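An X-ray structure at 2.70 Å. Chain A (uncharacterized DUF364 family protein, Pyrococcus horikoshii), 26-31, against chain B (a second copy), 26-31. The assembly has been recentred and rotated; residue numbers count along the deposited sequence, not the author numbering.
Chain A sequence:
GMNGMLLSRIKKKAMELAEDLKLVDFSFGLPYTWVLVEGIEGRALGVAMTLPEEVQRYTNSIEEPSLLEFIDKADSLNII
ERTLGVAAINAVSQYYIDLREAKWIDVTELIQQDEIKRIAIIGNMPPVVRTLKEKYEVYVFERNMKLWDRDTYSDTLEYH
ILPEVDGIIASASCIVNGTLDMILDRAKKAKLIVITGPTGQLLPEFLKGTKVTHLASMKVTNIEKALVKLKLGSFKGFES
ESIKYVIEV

Chain A, residues 26-31: FSFGLP
Chain B, residues 26-31: FSFGLP

Leu A30 and Leu B30 cover the most surface in this near-symmetric contact, followed by Phe A28 and Phe B28; the stretches together bury 383 Å². Phe A26-Ser A27 and Phe B26-Ser B27 each end a strand (phi/psi near -157/168, then -169/123), and the chain continues as loop through Phe A28 and Phe B28 (near -83/83), Gly A29 and Gly B29 (-126/-179), Leu A30 and Leu B30 (-114/143), then a cis peptide before Pro A31 and Pro B31 (near -77/-18). The touching segments run 76° apart and meet in a single bridge at Gly A29 and Gly B29, whose CA atoms lie 3.4 Å apart. An ideal CB on Gly A29 would sit 3.2 Å from Phe B28 O, so the bare backbone permits this closeness.

Two nearly straight hydrogen bonds fix the register: Leu B30 N to Phe A28 O, 3.0 Å and 169°, and Leu A30 N to Phe B28 O, 3.1 Å and 167°. The CA-to-CB bonds of Leu A30 and Leu B30 point toward the other stretch; with chi1 m and chi2 t, Leu A30 CD1 lies 3.8 Å from Leu B30 CD1. In Phe A28 and Phe B28 (chi1 t, chi2 near 75°) the CA-to-CB bond points sideways, but the end of the side chain comes nearer: Phe A28 CE2 lies 3.8 Å from Leu B30 CB, reciprocated by Phe B28 CE2 and Leu A30 CB. Ser A27 OG and Ser B27 OG, both chi1 t, hydrogen-bond at 3.0 Å.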

# COMPACT_ATOMS: atom_id res chain seq x y z
N PHE A 26 15.55 -11.66 22.05
CA PHE A 26 14.41 -11.00 21.41
C PHE A 26 14.72 -10.73 19.94
O PHE A 26 15.88 -10.83 19.52
CB PHE A 26 14.07 -9.67 22.13
CG PHE A 26 15.17 -8.64 22.07
CD1 PHE A 26 16.21 -8.65 22.99
CD2 PHE A 26 15.17 -7.66 21.09
CE1 PHE A 26 17.24 -7.72 22.91
CE2 PHE A 26 16.19 -6.71 21.02
CZ PHE A 26 17.22 -6.75 21.94
N SER A 27 13.68 -10.36 19.15
CA SER A 27 13.86 -10.02 17.74
C SER A 27 12.60 -9.38 17.16
O SER A 27 11.53 -9.99 17.20
CB SER A 27 14.22 -11.27 16.93
OG SER A 27 14.38 -10.97 15.55
N PHE A 28 12.74 -8.15 16.61
CA PHE A 28 11.65 -7.51 15.88
C PHE A 28 11.69 -8.05 14.44
O PHE A 28 12.39 -7.50 13.59
CB PHE A 28 11.81 -5.97 15.90
CG PHE A 28 10.73 -5.22 15.16
CD1 PHE A 28 9.46 -5.08 15.70
CD2 PHE A 28 11.00 -4.60 13.94
CE1 PHE A 28 8.46 -4.39 15.02
CE2 PHE A 28 10.00 -3.91 13.26
CZ PHE A 28 8.74 -3.81 13.80
N GLY A 29 11.09 -9.22 14.24
CA GLY A 29 11.17 -9.92 12.97
C GLY A 29 9.84 -10.30 12.37
O GLY A 29 8.79 -10.01 12.93
N LEU A 30 9.88 -10.97 11.19
CA LEU A 30 8.69 -11.40 10.46
C LEU A 30 8.57 -12.94 10.43
O LEU A 30 9.59 -13.63 10.31
CB LEU A 30 8.71 -10.84 9.03
CG LEU A 30 8.49 -9.33 8.89
CD1 LEU A 30 8.86 -8.86 7.51
CD2 LEU A 30 7.05 -8.95 9.19
N PRO A 31 7.34 -13.50 10.53
CA PRO A 31 6.04 -12.80 10.65
C PRO A 31 5.77 -12.26 12.05
O PRO A 31 4.91 -11.38 12.22
CB PRO A 31 5.04 -13.90 10.26
CG PRO A 31 5.69 -15.17 10.70
CD PRO A 31 7.17 -14.97 10.47
N PHE B 26 20.86 -16.56 13.12
CA PHE B 26 20.22 -15.89 11.99
C PHE B 26 18.84 -15.36 12.40
O PHE B 26 18.32 -15.75 13.44
CB PHE B 26 20.09 -16.86 10.79
CG PHE B 26 19.20 -18.05 11.05
CD1 PHE B 26 19.70 -19.20 11.66
CD2 PHE B 26 17.85 -18.03 10.69
CE1 PHE B 26 18.87 -20.29 11.92
CE2 PHE B 26 17.03 -19.13 10.95
CZ PHE B 26 17.55 -20.25 11.57
N SER B 27 18.24 -14.50 11.55
CA SER B 27 16.90 -13.96 11.80
C SER B 27 16.36 -13.25 10.58
O SER B 27 16.97 -12.29 10.09
CB SER B 27 16.92 -13.00 12.99
OG SER B 27 15.63 -12.45 13.25
N PHE B 28 15.18 -13.67 10.10
CA PHE B 28 14.47 -12.97 9.05
C PHE B 28 13.67 -11.85 9.71
O PHE B 28 12.53 -12.06 10.12
CB PHE B 28 13.55 -13.94 8.27
CG PHE B 28 12.76 -13.29 7.15
CD1 PHE B 28 13.38 -12.93 5.96
CD2 PHE B 28 11.39 -13.08 7.27
CE1 PHE B 28 12.66 -12.32 4.93
CE2 PHE B 28 10.66 -12.48 6.24
CZ PHE B 28 11.30 -12.11 5.07
N GLY B 29 14.33 -10.72 9.94
CA GLY B 29 13.74 -9.61 10.69
C GLY B 29 13.76 -8.27 10.00
O GLY B 29 14.24 -8.16 8.87
N LEU B 30 13.23 -7.23 10.69
CA LEU B 30 13.17 -5.87 10.17
C LEU B 30 14.07 -4.92 10.99
O LEU B 30 14.16 -5.06 12.21
CB LEU B 30 11.72 -5.36 10.18
CG LEU B 30 10.77 -5.98 9.16
CD1 LEU B 30 9.35 -5.65 9.48
CD2 LEU B 30 11.10 -5.52 7.74
N PRO B 31 14.75 -3.94 10.33
CA PRO B 31 14.72 -3.63 8.88
C PRO B 31 15.56 -4.60 8.05
O PRO B 31 15.38 -4.68 6.83
CB PRO B 31 15.27 -2.20 8.83
CG PRO B 31 16.22 -2.12 9.99
CD PRO B 31 15.60 -2.98 11.07